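Local coordinates for putative peptidoglycan-binding/hydrolysing protein (PDB 5TV7) that probably binds peptidoglycan through a three-helix domain that holds glutamine hydroxamate in this crystal, and may take part in cell-wall hydrolysis, at residues 24-30 / 77-83; 84-88 / 171-177; 103-109 / 160-166; 118-122 / 134-138; 125-130 / 145-149. Residues are numbered along the deposited sequence.

Contact 1 of 5, residues 24-30 / 77-83; sequences FTLSGYI and GVYASYT
Strands 26-30 and 78-83 run antiparallel, their axes 4.3 Å apart at closest and 147° between directions. Leu26 pairs with Tyr82, Gly28 with Ala80 and Ile30 with Val78 as hydrogen-bonded pairs; Leu26 N to Tyr82 O and Tyr82 N to Leu26 O are both 2.8 Å, and Ile30 N to Val78 O is 2.7 Å. Ser27-Ser81 and Tyr29-Tyr79 are the non-hydrogen-bonded pairs, and their side chains share one face. There Tyr29 (chi1 m) and Tyr79 (chi1 t) form a T-shaped pair, the edge of Tyr79 against the face of Tyr29, centroids 5.4 Å apart. Ser27 OG (m) and Ser81 OG (t) hydrogen-bond at 3.2 Å. On the other face, Ile30 (m, t) brings CD1 to 3.8 Å from Ala80 CB and 3.7 Å from Tyr82 OH, with Tyr82 in m and Leu26 in t, p. Both are inner strands of the five-stranded antiparallel sheet. Strand 60-64 flanks 26-32, strand 92-96 flanks 78-87, and helix 116-127 covers Leu26 and Tyr82.

Contact 2 of 5, residues 84-88 / 171-177; sequences VSYNI and RLTDPTL
A single carboxylate, Asp174, holds the exit of a helix against a strand and also shapes the turn that follows. Its OD2 accepts from Tyr86 N at 2.7 Å, almost straight (174°). OD1 takes the backbone N of Thr176 at 3.1 Å, an Asx turn, and Thr176 OG1 at 2.7 Å; chi1 of Asp174 is t, chi2 -24°. Helical angles end at Thr173, and 174-177 form a type I beta turn closed by Leu177 N to Asp174 O, 3.0 Å.

Beside this bond two waters bridge strand and helix end. One links backbone to backbone, accepting from Val84 N and donating to Thr173 O, both at 2.8 Å; the other donates to Val84 O at 2.8 Å and to the carboxylate atom Asp174 OD1 at 2.6 Å. Extended strand 84-87 directs Val84 and Tyr86 toward the helix end, while Ser85 and Asn87 point away. Tyr86 (chi1 t) sets CD2 3.5 Å from Leu177 CD1, and its OH bonds to Asp167, which also forms a salt bridge with Arg171 NE. Ile88 (m, t) lays CD1 over a face of the Arg171 guanidinium, 3.7 Å from NH2. Val84 CG1 lies 3.5 Å from Thr173 OG1, itself hydrogen-bonded to Leu169 O. An Asx turn overlapping a type I beta turn thus fastens the C-terminal end of helix 163-173 to central strand 78-87, a helix packed on an antiparallel sheet.

Contact 3 of 5, residues 103-109 / 160-166; sequences ISTTKVI and IIGPATW. With HGA (glutamine hydroxamate), chain C.
Strand 103-104 runs into a type I turn, Ser104 to Lys107, closed by Lys107 N to Ser104 O at 3.2 Å; the chain then extends through Val108 and Ile109. Opposite, 160-162 are extended and lead into helix 163-166, with Gly162 at the N-cap. One antiparallel hydrogen-bonded bridge ties the chain leaving the sheet to the start of the last helix of the putative peptidoglycan-binding domain: Ile109 N to Ile161 O and Ile161 N to Ile109 O, both 2.9 Å, CA atoms 5.3 Å apart.

Trp166 (chi1 m, chi2 122°) points toward 103-109 and donates from NE1 to Lys107 O at 2.8 Å. Ile103 (p, p) places CD1 over the six-membered ring, 3.9 Å from its centroid, a CH-pi contact, while Ile109 CD1 (p, t) lies 3.8 Å from Trp166 CZ2. Nearer the surface, Val108 CG1 meets Ile160 CG2 at 3.3 Å.

The helix start also holds glutamine hydroxamate. Its carboxylate sits where backbone amides of the first turn converge: Ala164 N is 3.1 Å from ligand OXT, Thr165 N 2.9 Å from ligand O, and Gly162 N makes a weak bond to ligand O at 3.2 Å. The ligand amino N donates to Ile160 O at 2.9 Å; the ligand is also hydrogen-bonded to Asp158 OD2, and Gln150 bonds Thr165 OG1. Thr165 in rotamer m completes the grip, its OG1 donating to ligand O at 2.7 Å.

Contact 4 of 5, residues 118-122 / 134-138; sequences VKAAQ and IDSSF
Hydrogen bonding centres on Gln122, whose side chain (m, t, chi3 -23°) leaves the helix toward the loop and meets its backbone with both ends of the amide. OE1 accepts from Ser136 N at 2.8 Å and, weakly, from Asp135 N at 3.1 Å; NE2 donates weakly to Ser137 O at 3.0 Å and has a further partner in Thr142. Within the loop, Asp135 (chi1 p) turns its carboxylate back so that OD1 takes Ser137 N at 3.1 Å, an Asx turn. Ser136 between them has phi/psi of 69/5, a left-handed conformation that bends the chain around the amide. Asp135 OD2 bonds to His44 and Asn47.

Van der Waals packing lies along the same side of helix 118-122. Val118 (t) presses CG1 to 3.3 Å from Ser136 C and makes an apolar contact, CG1 to Phe138 CB at 4.0 Å, with CG2 at the edge of the Phe138 ring. Ile134 (m, t) brings CG1 to 4.0 Å from Gln122 CB, and its CG2 to 4.3 Å from Lys119 CG. Lys119 CB is 3.5 Å from Ser136 OG while its extended chain leads away to a weak bond with Tyr82. The closest CA pair is Lys119 with Ser136, 4.2 Å.

A buried glutamine amide thus hydrogen-bonds the backbone of a loop shaped by an Asx turn and a left-handed serine, fixing the connection between helices 116-127 and 140-152 of the putative peptidoglycan-binding domain.

Contact 5 of 5, residues 125-130 / 145-149; sequences LTLLGY and AVVSF
This is apolar packing of the C-terminal end of helix 116-127, and the turn after it, on helix 140-152 of the putative peptidoglycan-binding domain. The first helix stops in a Schellman motif: Gly129 takes positive phi (103°, psi -6°), Tyr130 N bonds back to Leu125 O at 3.0 Å and Gly129 N to Thr126 O at 3.0 Å. The reversal brings Tyr130 round to face the second helix, which is regular through 145-149, with Phe149 N to Ala145 O at 2.8 Å.

Tyr130 (chi1 m, chi2 -85°) lies along that helix. Its CB is 3.8 Å from Ala145 CB, Ala145 O sits over one face of the ring, CE1 is 3.8 Å from Ser148 CB, and OH reaches to 3.4 Å from Phe149 CA. The small side chain of Ala145 allows the close approach; the CA atoms of Tyr130 and Ala145 are 5.9 Å apart. Leu125 (m, t) fits between neighbours on the second helix, CD1 3.9 Å from Val146 CG2 and CD2 4.1 Å from Phe149 CB. Leu128 (m, t) brings CD1 to 3.5 Å from Phe149 CE1, and Phe149 itself is held in chi1 t.

Helix 163-173 closes the group, with Leu169 touching both Leu125 and Phe149 and Leu172 also on Phe149, while on the strand side Leu26 of strand 26-32 packs on Thr126 and Leu127.

In the fold
Contact 4 is the most buried of the five and lies nearest the chain centre; the others are only partly buried. Contacts 1 and 2 share strand 78-87, the first through backbone pairing, the second through a carboxylate and waters, and they meet where Phe24 packs on Pro175. Contacts 4 and 5 share helix 116-127 but differ: a polar amide serves the loop in one, apolar side chains the helix pair in the other. Contacts 2 and 3 hold the two ends of helix 163-173, and contact 3 alone carries the ligand. Apolar packing joins contact 3 to contacts 4 and 5, with Ile161 reaching Ala121 of contact 4 and Val146 of contact 5.

Contact 1 of 5, residues 24-30 / 77-83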
# COMPACT_ATOMS: atom_id res chain seq x y z
N PHE A 24 -8.44 -11.97 -1.06
CA PHE A 24 -7.99 -11.20 0.12
C PHE A 24 -6.47 -11.30 0.37
O PHE A 24 -5.95 -10.72 1.32
CB PHE A 24 -8.76 -11.63 1.36
CG PHE A 24 -10.22 -11.28 1.32
CD1 PHE A 24 -10.66 -10.04 1.77
CD2 PHE A 24 -11.16 -12.18 0.83
CE1 PHE A 24 -12.01 -9.70 1.73
CE2 PHE A 24 -12.51 -11.85 0.80
CZ PHE A 24 -12.94 -10.61 1.26
N THR A 25 -5.77 -12.01 -0.51
CA THR A 25 -4.33 -12.16 -0.41
C THR A 25 -3.64 -11.33 -1.48
O THR A 25 -4.07 -11.36 -2.62
CB THR A 25 -3.95 -13.65 -0.57
OG1 THR A 25 -4.58 -14.40 0.47
CG2 THR A 25 -2.45 -13.86 -0.53
N LEU A 26 -2.60 -10.59 -1.11
CA LEU A 26 -1.86 -9.79 -2.09
C LEU A 26 -0.45 -10.35 -2.23
O LEU A 26 0.38 -10.19 -1.34
CB LEU A 26 -1.81 -8.30 -1.72
CG LEU A 26 -1.28 -7.40 -2.84
CD1 LEU A 26 -2.27 -7.34 -4.02
CD2 LEU A 26 -0.99 -6.00 -2.33
N SER A 27 -0.20 -10.98 -3.37
CA SER A 27 1.08 -11.60 -3.65
C SER A 27 1.85 -10.88 -4.72
O SER A 27 1.26 -10.26 -5.60
CB SER A 27 0.85 -13.05 -4.07
OG SER A 27 0.26 -13.76 -3.00
N GLY A 28 3.16 -11.00 -4.66
CA GLY A 28 4.04 -10.33 -5.61
C GLY A 28 5.48 -10.42 -5.15
O GLY A 28 5.81 -11.26 -4.31
N TYR A 29 6.32 -9.55 -5.68
CA TYR A 29 7.74 -9.55 -5.36
C TYR A 29 8.23 -8.22 -4.79
O TYR A 29 7.81 -7.15 -5.23
CB TYR A 29 8.55 -9.93 -6.62
CG TYR A 29 8.29 -11.35 -7.05
CD1 TYR A 29 7.19 -11.67 -7.85
CD2 TYR A 29 9.11 -12.39 -6.62
CE1 TYR A 29 6.93 -12.98 -8.23
CE2 TYR A 29 8.87 -13.70 -7.00
CZ TYR A 29 7.78 -13.99 -7.80
OH TYR A 29 7.54 -15.29 -8.16
N ILE A 30 9.12 -8.31 -3.80
CA ILE A 30 9.73 -7.15 -3.18
C ILE A 30 11.05 -6.92 -3.88
O ILE A 30 11.86 -7.84 -4.02
CB ILE A 30 10.01 -7.36 -1.67
CG1 ILE A 30 8.73 -7.69 -0.92
CG2 ILE A 30 10.66 -6.11 -1.07
CD1 ILE A 30 8.95 -8.04 0.55
N GLY A 77 13.99 -10.14 -7.41
CA GLY A 77 13.09 -9.86 -6.30
C GLY A 77 12.92 -10.98 -5.29
O GLY A 77 13.57 -12.02 -5.38
N VAL A 78 12.04 -10.74 -4.33
CA VAL A 78 11.74 -11.68 -3.25
C VAL A 78 10.23 -11.83 -3.12
O VAL A 78 9.54 -10.84 -2.91
CB VAL A 78 12.31 -11.18 -1.91
CG1 VAL A 78 11.93 -12.12 -0.77
CG2 VAL A 78 13.83 -11.03 -2.00
N TYR A 79 9.73 -13.05 -3.23
CA TYR A 79 8.29 -13.30 -3.16
C TYR A 79 7.74 -12.98 -1.77
O TYR A 79 8.39 -13.24 -0.76
CB TYR A 79 7.95 -14.74 -3.56
CG TYR A 79 6.46 -15.03 -3.65
CD1 TYR A 79 5.74 -14.69 -4.79
CD2 TYR A 79 5.78 -15.64 -2.60
CE1 TYR A 79 4.37 -14.94 -4.87
CE2 TYR A 79 4.42 -15.89 -2.67
CZ TYR A 79 3.72 -15.54 -3.81
OH TYR A 79 2.37 -15.81 -3.88
N ALA A 80 6.56 -12.36 -1.75
CA ALA A 80 5.86 -12.03 -0.51
C ALA A 80 4.36 -12.12 -0.75
O ALA A 80 3.89 -11.84 -1.85
CB ALA A 80 6.24 -10.63 -0.03
N SER A 81 3.64 -12.54 0.27
CA SER A 81 2.20 -12.72 0.22
C SER A 81 1.57 -12.06 1.47
O SER A 81 1.83 -12.49 2.59
CB SER A 81 1.90 -14.21 0.16
OG SER A 81 0.52 -14.47 0.06
N TYR A 82 0.77 -11.02 1.26
CA TYR A 82 0.17 -10.27 2.38
C TYR A 82 -1.31 -10.50 2.57
O TYR A 82 -2.07 -10.55 1.60
CB TYR A 82 0.35 -8.76 2.18
CG TYR A 82 1.77 -8.28 2.07
CD1 TYR A 82 2.57 -8.17 3.20
CD2 TYR A 82 2.29 -7.87 0.85
CE1 TYR A 82 3.87 -7.70 3.11
CE2 TYR A 82 3.60 -7.40 0.75
CZ TYR A 82 4.38 -7.32 1.88
OH TYR A 82 5.67 -6.86 1.79
N THR A 83 -1.72 -10.56 3.83
CA THR A 83 -3.12 -10.64 4.23
C THR A 83 -3.31 -9.58 5.32
O THR A 83 -2.34 -9.06 5.84
CB THR A 83 -3.51 -12.02 4.75
OG1 THR A 83 -2.61 -12.42 5.78
CG2 THR A 83 -3.47 -13.05 3.62

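Contact 2 of 5, residues 84-88 / 171-177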
# COMPACT_ATOMS: atom_id res chain seq x y z
N VAL A 84 -4.55 -9.28 5.67
CA VAL A 84 -4.86 -8.20 6.58
C VAL A 84 -5.72 -8.66 7.74
O VAL A 84 -6.70 -9.39 7.54
CB VAL A 84 -5.64 -7.08 5.84
CG1 VAL A 84 -6.00 -5.95 6.80
CG2 VAL A 84 -4.84 -6.55 4.67
N SER A 85 -5.36 -8.21 8.93
CA SER A 85 -6.11 -8.50 10.14
C SER A 85 -6.41 -7.16 10.80
O SER A 85 -5.49 -6.40 11.10
CB SER A 85 -5.32 -9.36 11.11
OG SER A 85 -6.10 -9.62 12.26
N TYR A 86 -7.68 -6.87 10.98
CA TYR A 86 -8.08 -5.63 11.58
C TYR A 86 -8.71 -5.91 12.92
O TYR A 86 -9.73 -6.57 13.00
CB TYR A 86 -9.01 -4.86 10.63
CG TYR A 86 -9.70 -3.63 11.21
CD1 TYR A 86 -9.04 -2.79 12.10
CD2 TYR A 86 -10.97 -3.25 10.77
CE1 TYR A 86 -9.66 -1.66 12.61
CE2 TYR A 86 -11.59 -2.10 11.26
CZ TYR A 86 -10.93 -1.32 12.19
OH TYR A 86 -11.51 -0.18 12.69
N ASN A 87 -8.07 -5.44 13.98
CA ASN A 87 -8.58 -5.62 15.33
C ASN A 87 -9.31 -4.34 15.72
O ASN A 87 -8.69 -3.37 16.16
CB ASN A 87 -7.45 -5.95 16.30
CG ASN A 87 -7.97 -6.29 17.69
OD1 ASN A 87 -9.06 -5.85 18.08
ND2 ASN A 87 -7.20 -7.06 18.44
N ILE A 88 -10.63 -4.36 15.54
CA ILE A 88 -11.50 -3.22 15.81
C ILE A 88 -11.37 -2.69 17.24
O ILE A 88 -11.20 -1.49 17.44
CB ILE A 88 -12.97 -3.58 15.49
CG1 ILE A 88 -13.11 -3.89 13.99
CG2 ILE A 88 -13.91 -2.44 15.89
CD1 ILE A 88 -14.44 -4.50 13.59
N ARG A 171 -12.14 -3.11 7.27
CA ARG A 171 -13.34 -3.95 7.14
C ARG A 171 -13.46 -4.61 5.77
O ARG A 171 -13.91 -5.74 5.67
CB ARG A 171 -14.62 -3.16 7.43
CG ARG A 171 -14.76 -2.79 8.89
CD ARG A 171 -15.95 -1.89 9.13
NE ARG A 171 -15.97 -1.43 10.52
CZ ARG A 171 -16.51 -2.08 11.55
NH1 ARG A 171 -17.12 -3.25 11.39
NH2 ARG A 171 -16.45 -1.55 12.76
N LEU A 172 -13.01 -3.90 4.74
CA LEU A 172 -13.08 -4.42 3.37
C LEU A 172 -11.97 -5.40 3.02
O LEU A 172 -12.15 -6.21 2.14
CB LEU A 172 -13.06 -3.26 2.37
CG LEU A 172 -14.30 -2.36 2.41
CD1 LEU A 172 -14.06 -1.10 1.59
CD2 LEU A 172 -15.53 -3.10 1.91
N THR A 173 -10.82 -5.31 3.68
CA THR A 173 -9.70 -6.19 3.35
C THR A 173 -9.47 -7.35 4.32
O THR A 173 -8.69 -8.24 4.00
CB THR A 173 -8.41 -5.38 3.16
OG1 THR A 173 -8.11 -4.65 4.36
CG2 THR A 173 -8.58 -4.41 1.99
N ASP A 174 -10.14 -7.34 5.47
CA ASP A 174 -10.07 -8.45 6.42
C ASP A 174 -11.28 -9.33 6.11
O ASP A 174 -12.41 -8.95 6.40
CB ASP A 174 -10.12 -7.93 7.86
CG ASP A 174 -9.91 -9.04 8.92
OD1 ASP A 174 -10.17 -10.23 8.63
OD2 ASP A 174 -9.51 -8.69 10.05
N PRO A 175 -11.06 -10.54 5.56
CA PRO A 175 -12.20 -11.39 5.19
C PRO A 175 -13.10 -11.83 6.36
O PRO A 175 -14.27 -12.12 6.14
CB PRO A 175 -11.53 -12.61 4.55
CG PRO A 175 -10.17 -12.67 5.15
CD PRO A 175 -9.77 -11.24 5.40
N THR A 176 -12.56 -11.85 7.58
CA THR A 176 -13.34 -12.25 8.76
C THR A 176 -14.31 -11.16 9.20
O THR A 176 -15.15 -11.41 10.07
CB THR A 176 -12.43 -12.59 9.96
OG1 THR A 176 -11.78 -11.40 10.44
CG2 THR A 176 -11.39 -13.63 9.58
N LEU A 177 -14.19 -9.96 8.62
CA LEU A 177 -15.05 -8.83 8.97
C LEU A 177 -16.01 -8.46 7.85
O LEU A 177 -15.68 -8.59 6.67
CB LEU A 177 -14.21 -7.60 9.30
CG LEU A 177 -13.20 -7.73 10.44
CD1 LEU A 177 -12.44 -6.43 10.57
CD2 LEU A 177 -13.89 -8.09 11.74
O HOH W 1 -6.52 -10.00 3.79
O HOH W 2 -7.94 -11.63 8.64

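Contact 3 of 5, residues 103-109 / 160-166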
# COMPACT_ATOMS: atom_id res chain seq x y z
N ILE A 103 -0.05 -1.36 12.67
CA ILE A 103 -0.20 0.10 12.79
C ILE A 103 -1.47 0.45 13.58
O ILE A 103 -2.36 -0.40 13.74
CB ILE A 103 -0.15 0.81 11.39
CG1 ILE A 103 -1.21 0.31 10.40
CG2 ILE A 103 1.20 0.57 10.74
CD1 ILE A 103 -2.58 0.93 10.55
N SER A 104 -1.51 1.65 14.15
CA SER A 104 -2.67 2.13 14.90
C SER A 104 -3.61 2.87 13.96
O SER A 104 -3.16 3.71 13.19
CB SER A 104 -2.22 3.10 16.00
OG SER A 104 -3.34 3.65 16.68
N THR A 105 -4.91 2.58 14.03
CA THR A 105 -5.89 3.26 13.19
C THR A 105 -6.16 4.69 13.70
O THR A 105 -7.00 5.38 13.14
CB THR A 105 -7.22 2.49 13.13
OG1 THR A 105 -7.72 2.27 14.46
CG2 THR A 105 -7.05 1.15 12.46
N THR A 106 -5.48 5.11 14.77
CA THR A 106 -5.59 6.48 15.26
C THR A 106 -4.57 7.39 14.58
O THR A 106 -4.66 8.59 14.72
CB THR A 106 -5.36 6.61 16.79
OG1 THR A 106 -4.06 6.13 17.13
CG2 THR A 106 -6.41 5.84 17.57
N LYS A 107 -3.60 6.80 13.86
CA LYS A 107 -2.58 7.59 13.16
C LYS A 107 -3.19 8.21 11.92
O LYS A 107 -3.95 7.58 11.21
CB LYS A 107 -1.39 6.74 12.74
CG LYS A 107 -0.63 6.13 13.90
CD LYS A 107 0.19 7.13 14.69
CE LYS A 107 0.61 6.54 16.03
NZ LYS A 107 1.22 5.17 15.94
N VAL A 108 -2.87 9.47 11.68
CA VAL A 108 -3.34 10.16 10.50
C VAL A 108 -2.17 10.28 9.53
O VAL A 108 -1.10 10.74 9.92
CB VAL A 108 -3.90 11.56 10.86
CG1 VAL A 108 -4.30 12.32 9.61
CG2 VAL A 108 -5.10 11.42 11.78
N ILE A 109 -2.35 9.80 8.29
CA ILE A 109 -1.31 10.00 7.25
C ILE A 109 -1.89 10.77 6.07
O ILE A 109 -3.09 10.72 5.79
CB ILE A 109 -0.61 8.70 6.80
CG1 ILE A 109 -1.62 7.65 6.38
CG2 ILE A 109 0.27 8.17 7.93
CD1 ILE A 109 -0.99 6.39 5.82
N ILE A 160 -6.97 12.21 3.16
CA ILE A 160 -6.24 11.94 4.38
C ILE A 160 -6.72 10.63 4.98
O ILE A 160 -7.92 10.39 5.10
CB ILE A 160 -6.43 13.10 5.37
CG1 ILE A 160 -5.85 14.38 4.76
CG2 ILE A 160 -5.77 12.78 6.71
CD1 ILE A 160 -5.93 15.57 5.65
N ILE A 161 -5.79 9.77 5.35
CA ILE A 161 -6.19 8.52 5.96
C ILE A 161 -6.15 8.71 7.47
O ILE A 161 -5.08 8.78 8.07
CB ILE A 161 -5.32 7.33 5.54
CG1 ILE A 161 -5.23 7.25 4.00
CG2 ILE A 161 -5.91 6.05 6.14
CD1 ILE A 161 -4.29 6.17 3.50
N GLY A 162 -7.33 8.82 8.05
CA GLY A 162 -7.51 8.93 9.48
C GLY A 162 -8.40 7.78 9.92
O GLY A 162 -8.65 6.85 9.14
N PRO A 163 -8.88 7.83 11.16
CA PRO A 163 -9.68 6.76 11.75
C PRO A 163 -10.80 6.17 10.89
O PRO A 163 -10.88 4.96 10.76
CB PRO A 163 -10.26 7.43 13.00
CG PRO A 163 -9.19 8.37 13.43
CD PRO A 163 -8.52 8.86 12.16
N ALA A 164 -11.65 7.02 10.31
CA ALA A 164 -12.77 6.52 9.51
C ALA A 164 -12.29 5.78 8.25
O ALA A 164 -12.85 4.75 7.89
CB ALA A 164 -13.71 7.66 9.12
N THR A 165 -11.26 6.31 7.60
CA THR A 165 -10.75 5.69 6.38
C THR A 165 -10.02 4.37 6.70
O THR A 165 -10.16 3.40 5.96
CB THR A 165 -9.87 6.67 5.58
OG1 THR A 165 -10.67 7.81 5.21
CG2 THR A 165 -9.32 6.02 4.31
N TRP A 166 -9.27 4.34 7.82
CA TRP A 166 -8.60 3.10 8.23
C TRP A 166 -9.62 2.03 8.51
O TRP A 166 -9.44 0.89 8.12
CB TRP A 166 -7.79 3.26 9.50
CG TRP A 166 -6.49 3.97 9.39
CD1 TRP A 166 -6.12 5.10 10.06
CD2 TRP A 166 -5.36 3.58 8.61
NE1 TRP A 166 -4.83 5.42 9.75
CE2 TRP A 166 -4.34 4.51 8.86
CE3 TRP A 166 -5.12 2.53 7.72
CZ2 TRP A 166 -3.09 4.44 8.24
CZ3 TRP A 166 -3.86 2.44 7.11
CH2 TRP A 166 -2.87 3.40 7.37
N HGA C . -10.12 11.57 6.53
CA HGA C . -9.98 11.42 7.97
CB HGA C . -10.72 12.57 8.66
CG HGA C . -10.09 12.99 10.00
CD HGA C . -8.78 13.73 9.83
OE1 HGA C . -7.77 13.28 10.32
NE2 HGA C . -8.79 14.87 9.12
OZ2 HGA C . -7.62 15.58 8.88
C HGA C . -10.50 10.07 8.40
O HGA C . -10.46 9.14 7.57
OXT HGA C . -10.93 9.89 9.57

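Contact 4 of 5, residues 118-122 / 134-138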
# COMPACT_ATOMS: atom_id res chain seq x y z
N VAL A 118 2.00 4.18 5.72
CA VAL A 118 1.77 4.42 4.30
C VAL A 118 1.78 3.09 3.54
O VAL A 118 0.89 2.83 2.72
CB VAL A 118 2.80 5.42 3.73
CG1 VAL A 118 2.66 5.55 2.22
CG2 VAL A 118 2.64 6.78 4.38
N LYS A 119 2.77 2.23 3.85
CA LYS A 119 2.87 0.93 3.19
C LYS A 119 1.61 0.11 3.41
O LYS A 119 1.07 -0.47 2.46
CB LYS A 119 4.07 0.15 3.70
CG LYS A 119 4.26 -1.20 3.00
CD LYS A 119 5.50 -1.90 3.51
CE LYS A 119 5.60 -3.28 2.90
NZ LYS A 119 6.78 -4.01 3.42
N ALA A 120 1.13 0.08 4.65
CA ALA A 120 -0.07 -0.68 5.00
C ALA A 120 -1.27 -0.19 4.20
O ALA A 120 -2.02 -1.00 3.66
CB ALA A 120 -0.35 -0.58 6.49
N ALA A 121 -1.43 1.12 4.11
CA ALA A 121 -2.54 1.69 3.35
C ALA A 121 -2.42 1.33 1.87
O ALA A 121 -3.41 1.02 1.23
CB ALA A 121 -2.59 3.21 3.52
N GLN A 122 -1.20 1.35 1.34
CA GLN A 122 -0.97 1.04 -0.07
C GLN A 122 -1.31 -0.41 -0.38
O GLN A 122 -1.85 -0.71 -1.44
CB GLN A 122 0.47 1.37 -0.47
CG GLN A 122 0.67 2.88 -0.57
CD GLN A 122 2.12 3.31 -0.70
OE1 GLN A 122 3.05 2.58 -0.31
NE2 GLN A 122 2.31 4.51 -1.22
N ILE A 134 3.42 0.52 -4.26
CA ILE A 134 3.58 0.13 -2.85
C ILE A 134 5.04 0.32 -2.46
O ILE A 134 5.83 -0.63 -2.44
CB ILE A 134 3.10 -1.30 -2.61
CG1 ILE A 134 1.64 -1.44 -3.07
CG2 ILE A 134 3.26 -1.67 -1.14
CD1 ILE A 134 1.17 -2.86 -3.20
N ASP A 135 5.38 1.58 -2.15
CA ASP A 135 6.75 1.97 -1.79
C ASP A 135 6.86 2.76 -0.50
O ASP A 135 7.88 3.38 -0.26
CB ASP A 135 7.37 2.79 -2.93
CG ASP A 135 6.62 4.11 -3.21
OD1 ASP A 135 5.60 4.43 -2.52
OD2 ASP A 135 7.06 4.82 -4.13
N SER A 136 5.80 2.77 0.31
CA SER A 136 5.80 3.48 1.60
C SER A 136 5.83 5.01 1.52
O SER A 136 5.95 5.63 2.55
CB SER A 136 6.97 3.03 2.51
OG SER A 136 7.03 1.63 2.61
N SER A 137 5.76 5.60 0.32
CA SER A 137 5.71 7.07 0.18
C SER A 137 4.34 7.51 -0.34
O SER A 137 3.87 7.05 -1.38
CB SER A 137 6.83 7.57 -0.73
OG SER A 137 8.07 7.57 -0.04
N PHE A 138 3.72 8.42 0.40
CA PHE A 138 2.37 8.92 0.11
C PHE A 138 2.49 10.08 -0.88
O PHE A 138 2.61 11.26 -0.49
CB PHE A 138 1.72 9.37 1.43
CG PHE A 138 0.21 9.49 1.39
CD1 PHE A 138 -0.45 10.11 0.34
CD2 PHE A 138 -0.55 9.07 2.49
CE1 PHE A 138 -1.83 10.24 0.35
CE2 PHE A 138 -1.92 9.20 2.50
CZ PHE A 138 -2.56 9.79 1.43

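Contact 5 of 5, residues 125-130 / 145-149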
# COMPACT_ATOMS: atom_id res chain seq x y z
N LEU A 125 -5.19 -0.62 -0.29
CA LEU A 125 -5.77 0.05 -1.47
C LEU A 125 -5.54 -0.82 -2.71
O LEU A 125 -6.45 -1.00 -3.53
CB LEU A 125 -5.17 1.43 -1.67
CG LEU A 125 -5.57 2.49 -0.65
CD1 LEU A 125 -4.63 3.68 -0.72
CD2 LEU A 125 -7.01 2.93 -0.87
N THR A 126 -4.34 -1.41 -2.81
CA THR A 126 -4.04 -2.28 -3.94
C THR A 126 -4.96 -3.53 -3.95
O THR A 126 -5.40 -3.93 -5.03
CB THR A 126 -2.56 -2.67 -3.97
OG1 THR A 126 -1.77 -1.47 -4.02
CG2 THR A 126 -2.26 -3.51 -5.19
N LEU A 127 -5.26 -4.10 -2.78
CA LEU A 127 -6.20 -5.24 -2.70
C LEU A 127 -7.59 -4.88 -3.20
O LEU A 127 -8.30 -5.75 -3.72
CB LEU A 127 -6.33 -5.76 -1.27
CG LEU A 127 -5.26 -6.70 -0.75
CD1 LEU A 127 -5.43 -6.89 0.75
CD2 LEU A 127 -5.34 -8.03 -1.49
N LEU A 128 -8.00 -3.63 -3.02
CA LEU A 128 -9.31 -3.17 -3.46
C LEU A 128 -9.34 -2.72 -4.91
O LEU A 128 -10.37 -2.24 -5.39
CB LEU A 128 -9.80 -2.05 -2.56
CG LEU A 128 -10.00 -2.49 -1.11
CD1 LEU A 128 -10.46 -1.31 -0.29
CD2 LEU A 128 -11.00 -3.64 -1.02
N GLY A 129 -8.19 -2.85 -5.58
CA GLY A 129 -8.05 -2.55 -6.99
C GLY A 129 -7.38 -1.25 -7.37
O GLY A 129 -7.15 -1.03 -8.56
N TYR A 130 -7.06 -0.40 -6.40
CA TYR A 130 -6.45 0.90 -6.71
C TYR A 130 -5.02 0.74 -7.20
O TYR A 130 -4.28 -0.16 -6.76
CB TYR A 130 -6.55 1.88 -5.52
CG TYR A 130 -8.00 2.14 -5.19
CD1 TYR A 130 -8.73 3.13 -5.87
CD2 TYR A 130 -8.68 1.34 -4.28
CE1 TYR A 130 -10.08 3.33 -5.61
CE2 TYR A 130 -10.02 1.54 -4.02
CZ TYR A 130 -10.71 2.53 -4.69
OH TYR A 130 -12.04 2.68 -4.42
N ALA A 145 -5.98 7.72 -5.10
CA ALA A 145 -6.63 6.48 -4.71
C ALA A 145 -7.45 6.68 -3.44
O ALA A 145 -8.60 6.25 -3.38
CB ALA A 145 -5.60 5.38 -4.52
N VAL A 146 -6.88 7.38 -2.46
CA VAL A 146 -7.57 7.64 -1.21
C VAL A 146 -8.84 8.47 -1.45
O VAL A 146 -9.90 8.13 -0.94
CB VAL A 146 -6.64 8.32 -0.18
CG1 VAL A 146 -7.42 8.78 1.04
CG2 VAL A 146 -5.53 7.36 0.23
N VAL A 147 -8.74 9.53 -2.24
CA VAL A 147 -9.92 10.36 -2.59
C VAL A 147 -10.99 9.50 -3.28
O VAL A 147 -12.17 9.56 -2.91
CB VAL A 147 -9.52 11.57 -3.47
CG1 VAL A 147 -10.74 12.27 -4.08
CG2 VAL A 147 -8.67 12.55 -2.67
N SER A 148 -10.57 8.67 -4.25
CA SER A 148 -11.50 7.79 -4.97
C SER A 148 -12.19 6.80 -4.04
O SER A 148 -13.39 6.57 -4.13
CB SER A 148 -10.78 7.02 -6.08
OG SER A 148 -10.33 7.89 -7.09
N PHE A 149 -11.38 6.19 -3.17
CA PHE A 149 -11.87 5.25 -2.18
C PHE A 149 -12.88 5.92 -1.27
O PHE A 149 -13.95 5.38 -1.01
CB PHE A 149 -10.70 4.67 -1.36
CG PHE A 149 -11.13 3.83 -0.19
CD1 PHE A 149 -11.49 2.51 -0.37
CD2 PHE A 149 -11.14 4.36 1.09
CE1 PHE A 149 -11.88 1.72 0.72
CE2 PHE A 149 -11.52 3.58 2.18
CZ PHE A 149 -11.89 2.27 1.99